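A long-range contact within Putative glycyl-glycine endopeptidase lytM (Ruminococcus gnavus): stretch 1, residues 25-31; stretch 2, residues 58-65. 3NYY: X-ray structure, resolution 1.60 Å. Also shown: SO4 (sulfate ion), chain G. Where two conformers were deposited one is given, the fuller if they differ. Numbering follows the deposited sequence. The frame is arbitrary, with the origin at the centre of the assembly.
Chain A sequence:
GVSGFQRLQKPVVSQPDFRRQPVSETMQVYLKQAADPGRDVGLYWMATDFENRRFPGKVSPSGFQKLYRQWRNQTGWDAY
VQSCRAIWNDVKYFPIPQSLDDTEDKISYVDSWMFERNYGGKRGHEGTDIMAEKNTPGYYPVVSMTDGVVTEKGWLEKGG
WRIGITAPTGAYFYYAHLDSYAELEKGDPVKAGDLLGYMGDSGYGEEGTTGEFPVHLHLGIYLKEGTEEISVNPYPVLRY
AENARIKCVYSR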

ATOM      1  N   GLU A  25      -0.125  -3.282  17.490  1.00 24.32           N
ATOM      2  CA  GLU A  25      -1.519  -2.799  17.541  1.00 26.57           C
ATOM      3  C   GLU A  25      -1.943  -2.406  18.976  1.00 23.31           C
ATOM      4  O   GLU A  25      -2.691  -1.436  19.154  1.00 24.01           O
ATOM      5  CB  GLU A  25      -2.503  -3.799  16.877  1.00 31.48           C
ATOM      6  CG  GLU A  25      -2.372  -3.903  15.312  1.00 34.88           C
ATOM      7  CD  GLU A  25      -2.406  -2.533  14.546  1.00 47.68           C
ATOM      8  OE1 GLU A  25      -3.267  -1.668  14.844  1.00 46.73           O
ATOM      9  OE2 GLU A  25      -1.560  -2.321  13.624  1.00 48.75           O
ATOM     10  N   THR A  26      -1.444  -3.122  19.984  1.00 23.71           N
ATOM     11  CA  THR A  26      -1.688  -2.773  21.406  1.00 26.03           C
ATOM     12  C   THR A  26      -1.241  -1.346  21.688  1.00 25.22           C
ATOM     13  O   THR A  26      -1.967  -0.531  22.274  1.00 24.39           O
ATOM     14  CB  THR A  26      -0.955  -3.755  22.352  1.00 30.31           C
ATOM     15  OG1 THR A  26      -1.546  -5.046  22.187  1.00 35.81           O
ATOM     16  CG2 THR A  26      -1.063  -3.342  23.818  1.00 32.91           C
HETATM   17  N   MSE A  27      -0.026  -1.033  21.234  1.00 22.32           N
HETATM   18  CA  MSE A  27       0.513   0.306  21.388  0.50 19.39           C
HETATM   19  C   MSE A  27      -0.251   1.333  20.529  1.00 17.74           C
HETATM   20  O   MSE A  27      -0.437   2.465  20.950  1.00 20.64           O
HETATM   21  CB  MSE A  27       2.021   0.274  21.083  0.50 17.92           C
HETATM   22  CG  MSE A  27       2.792   1.458  21.567  0.50 17.54           C
HETATM   23 SE   MSE A  27       2.562   1.790  23.456  0.38 22.25          SE
HETATM   24  CE  MSE A  27       2.287   0.018  24.072  0.50 14.55           C
ATOM     25  N   GLN A  28      -0.696   0.966  19.319  1.00 17.38           N
ATOM     26  CA  GLN A  28      -1.490   1.919  18.529  1.00 19.69           C
ATOM     27  C   GLN A  28      -2.779   2.322  19.248  1.00 20.32           C
ATOM     28  O   GLN A  28      -3.134   3.486  19.276  1.00 23.62           O
ATOM     29  CB  GLN A  28      -1.835   1.403  17.121  1.00 23.98           C
ATOM     30  CG  GLN A  28      -0.734   1.645  16.124  1.00 26.31           C
ATOM     31  CD  GLN A  28      -0.548   3.109  15.705  1.00 30.13           C
ATOM     32  OE1 GLN A  28      -1.329   3.995  16.056  1.00 35.09           O
ATOM     33  NE2 GLN A  28       0.476   3.339  14.907  1.00 20.53           N
ATOM     34  N   VAL A  29      -3.444   1.354  19.864  1.00 20.42           N
ATOM     35  CA  VAL A  29      -4.643   1.656  20.621  1.00 22.61           C
ATOM     36  C   VAL A  29      -4.290   2.573  21.783  1.00 22.47           C
ATOM     37  O   VAL A  29      -4.973   3.567  22.023  1.00 24.00           O
ATOM     38  CB  VAL A  29      -5.315   0.370  21.154  1.00 23.26           C
ATOM     39  CG1 VAL A  29      -6.458   0.701  22.140  1.00 26.30           C
ATOM     40  CG2 VAL A  29      -5.813  -0.540  19.989  1.00 24.85           C
ATOM     41  N   TYR A  30      -3.175   2.273  22.463  1.00 21.01           N
ATOM     42  CA  TYR A  30      -2.797   3.071  23.629  1.00 20.02           C
ATOM     43  C   TYR A  30      -2.474   4.492  23.226  1.00 19.94           C
ATOM     44  O   TYR A  30      -2.867   5.445  23.902  1.00 19.54           O
ATOM     45  CB  TYR A  30      -1.633   2.407  24.395  1.00 17.57           C
ATOM     46  CG  TYR A  30      -1.120   3.347  25.470  1.00 20.89           C
ATOM     47  CD1 TYR A  30      -1.691   3.394  26.731  1.00 28.08           C
ATOM     48  CD2 TYR A  30      -0.112   4.243  25.162  1.00 23.77           C
ATOM     49  CE1 TYR A  30      -1.216   4.318  27.674  1.00 28.65           C
ATOM     50  CE2 TYR A  30       0.320   5.155  26.036  1.00 24.67           C
ATOM     51  CZ  TYR A  30      -0.203   5.187  27.291  1.00 21.10           C
ATOM     52  OH  TYR A  30       0.309   6.154  28.136  1.00 33.16           O
ATOM     53  N   LEU A  31      -1.742   4.651  22.129  1.00 17.81           N
ATOM     54  CA  LEU A  31      -1.239   5.975  21.726  1.00 19.10           C
ATOM     55  C   LEU A  31      -2.344   6.973  21.406  1.00 22.49           C
ATOM     56  O   LEU A  31      -2.191   8.156  21.672  1.00 23.07           O
ATOM     57  CB  LEU A  31      -0.232   5.833  20.575  1.00 17.72           C
ATOM     58  CG  LEU A  31       1.125   5.298  21.022  1.00 21.56           C
ATOM     59  CD1 LEU A  31       1.981   4.928  19.765  1.00 18.00           C
ATOM     60  CD2 LEU A  31       1.894   6.290  21.930  1.00 17.92           C
ATOM     61  N   LYS A  58       2.801  -2.710  32.681  1.00 35.48           N
ATOM     62  CA  LYS A  58       1.451  -2.570  32.161  1.00 34.19           C
ATOM     63  C   LYS A  58       1.456  -1.487  31.108  1.00 32.80           C
ATOM     64  O   LYS A  58       2.045  -0.422  31.331  1.00 31.47           O
ATOM     65  CB  LYS A  58       0.474  -2.208  33.290  1.00 36.74           C
ATOM     66  CG  LYS A  58       0.297  -3.304  34.376  1.00 42.00           C
ATOM     67  CD  LYS A  58       0.011  -4.712  33.801  1.00 49.32           C
ATOM     68  CE  LYS A  58      -1.064  -4.724  32.708  1.00 50.18           C
ATOM     69  N   VAL A  59       0.829  -1.752  29.957  1.00 31.63           N
ATOM     70  CA  VAL A  59       0.703  -0.738  28.900  1.00 30.24           C
ATOM     71  C   VAL A  59      -0.460   0.159  29.328  1.00 33.28           C
ATOM     72  O   VAL A  59      -1.620  -0.061  28.965  1.00 32.69           O
ATOM     73  CB  VAL A  59       0.456  -1.357  27.506  1.00 31.39           C
ATOM     74  CG1 VAL A  59       0.097  -0.269  26.488  1.00 32.66           C
ATOM     75  CG2 VAL A  59       1.685  -2.128  27.052  1.00 33.17           C
ATOM     76  N   SER A  60      -0.119   1.163  30.130  1.00 30.63           N
ATOM     77  CA  SER A  60      -1.102   2.016  30.787  1.00 30.41           C
ATOM     78  C   SER A  60      -0.414   3.295  31.224  1.00 31.46           C
ATOM     79  O   SER A  60       0.822   3.327  31.335  1.00 25.82           O
ATOM     80  CB  SER A  60      -1.666   1.323  32.036  1.00 28.47           C
ATOM     81  OG  SER A  60      -0.710   1.249  33.093  1.00 30.08           O
ATOM     82  N   PRO A  61      -1.205   4.338  31.525  1.00 30.89           N
ATOM     83  CA  PRO A  61      -0.638   5.593  31.999  1.00 30.94           C
ATOM     84  C   PRO A  61       0.321   5.443  33.174  1.00 27.87           C
ATOM     85  O   PRO A  61       1.402   6.059  33.184  1.00 25.97           O
ATOM     86  CB  PRO A  61      -1.888   6.412  32.396  1.00 32.10           C
ATOM     87  CG  PRO A  61      -2.932   5.922  31.462  1.00 32.68           C
ATOM     88  CD  PRO A  61      -2.664   4.451  31.303  1.00 35.33           C
ATOM     89  N   SER A  62      -0.045   4.645  34.166  1.00 28.11           N
ATOM     90  CA  SER A  62       0.801   4.476  35.344  1.00 27.78           C
ATOM     91  C   SER A  62       2.085   3.688  35.015  1.00 25.37           C
ATOM     92  O   SER A  62       3.124   3.954  35.581  1.00 25.80           O
ATOM     93  CB  SER A  62       0.055   3.785  36.481  1.00 32.90           C
ATOM     94  OG  SER A  62      -0.553   2.600  36.023  1.00 37.00           O
ATOM     95  N   GLY A  63       1.983   2.719  34.110  1.00 24.71           N
ATOM     96  CA  GLY A  63       3.160   1.971  33.646  1.00 23.77           C
ATOM     97  C   GLY A  63       4.170   2.894  32.972  1.00 19.90           C
ATOM     98  O   GLY A  63       5.358   2.823  33.245  1.00 20.30           O
ATOM     99  N   PHE A  64       3.678   3.804  32.138  1.00 19.21           N
ATOM    100  CA  PHE A  64       4.551   4.743  31.426  1.00 17.11           C
ATOM    101  C   PHE A  64       5.106   5.811  32.318  1.00 19.24           C
ATOM    102  O   PHE A  64       6.260   6.190  32.166  1.00 16.64           O
ATOM    103  CB  PHE A  64       3.864   5.345  30.192  1.00 17.67           C
ATOM    104  CG  PHE A  64       3.794   4.370  29.050  1.00 19.31           C
ATOM    105  CD1 PHE A  64       4.981   3.926  28.420  1.00 17.26           C
ATOM    106  CD2 PHE A  64       2.604   3.799  28.676  1.00 21.40           C
ATOM    107  CE1 PHE A  64       4.903   2.963  27.410  1.00 15.74           C
ATOM    108  CE2 PHE A  64       2.558   2.865  27.666  1.00 22.38           C
ATOM    109  CZ  PHE A  64       3.712   2.468  27.036  1.00 21.47           C
ATOM    110  N   GLN A  65       4.332   6.267  33.298  1.00 19.26           N
ATOM    111  CA  GLN A  65       4.878   7.239  34.229  1.00 19.57           C
ATOM    112  C   GLN A  65       6.042   6.671  35.049  1.00 20.25           C
ATOM    113  O   GLN A  65       7.035   7.360  35.323  1.00 18.77           O
ATOM    114  CB  GLN A  65       3.777   7.807  35.145  1.00 20.31           C
ATOM    115  CG  GLN A  65       4.226   9.031  35.922  1.00 20.59           C
ATOM    116  CD  GLN A  65       4.478  10.252  35.022  1.00 21.02           C
ATOM    117  OE1 GLN A  65       3.914  10.370  33.925  1.00 20.73           O
ATOM    118  NE2 GLN A  65       5.303  11.181  35.506  1.00 21.36           N
TER
HETATM  119  S   SO4 G 285      -3.922   3.773  35.027  1.00 57.29           S
HETATM  120  O1  SO4 G 285      -4.586   2.925  34.029  1.00 55.20           O
HETATM  121  O2  SO4 G 285      -4.262   5.192  34.869  1.00 59.30           O
HETATM  122  O3  SO4 G 285      -4.347   3.321  36.346  1.00 46.40           O
HETATM  123  O4  SO4 G 285      -2.484   3.640  34.857  1.00 57.00           O

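Although Tyr30 carries a hydroxyl into the middle of this contact, no hydrogen bond crosses between the two stretches; what holds them together is side-chain packing, with 281 Å² of surface buried in all. That hydroxyl lies against a ring instead, with Tyr30 OH 3.3 Å from Phe64 CD2, and its hydrogen-bonding capacity is met elsewhere in the structure.

The backbones stay well apart. Residues 25-31 form a helix, while the second stretch begins as an extended segment and turns into a helix at Pro61. The two helix axes run almost at right angles, 97° between their directions, and come no closer than 13.0 Å, too far for the usual interlocking of neighbouring helices. The nearer approach is made by the segment leading into the second helix: Tyr30 CA and Val59 CA are 7.4 Å apart. Side chains must therefore fill the gap, and large ones do so best.

Tyr30 does most of this work on its side. Its CA-to-CB bond points toward the second stretch, and the t rotamer at chi1 carries the ring along residues 59 to 64. Val59 CG1 lies 3.8 Å from Tyr30 CB, at the base of the side chain. Farther out, Pro61 meets the edge of the tyrosine ring, with Tyr30 CE1 3.9 Å from Pro61 CD, while Phe64 CE2 lies over one face. The two aromatic rings have centroids 4.8 Å apart and planes inclined at 40°, an oblique pairing that still brings Tyr30 CZ within 3.4 Å of Phe64 CD2. Flat, polarisable rings suit such a site, since they offer broad surfaces for dispersion contacts.

Met27, present as selenomethionine, sits one helical turn before Tyr30. Its CA-to-CB bond points sideways, but the long, flexible chain brings its end nearer: Met27 CE is 3.3 Å from Val59 CG1, a tight apolar contact, and Met27 SE is 3.8 Å from Phe64 CZ. The large selenium atom approaches the phenylalanine ring obliquely. Val59 is thus a compact branched residue touched by several partners, including Thr26, whose methyl CG2 lies 4.2 Å from Val59 CG1.

The start of the second helix is stabilised locally. Ser60 occupies the N-cap, and its short side chain, whose CA-to-CB bond points away from the first stretch, caps the helix ahead of it: Ser60 OG accepts a hydrogen bond from Gly63 N at 3.2 Å, satisfying an amide that the first turn leaves without a backbone partner. Pro61 suits the position that follows, because its nitrogen has no hydrogen to donate. At Gly63 the absence of a side chain matters, since an ideal CB would lie only 2.0 Å from Lys58 O. A sulfate, probably from the crystallisation liquor, also binds here, its O4 accepting from Ser62 N at 2.7 Å and, at a very short 2.5 Å, from Ser62 OG.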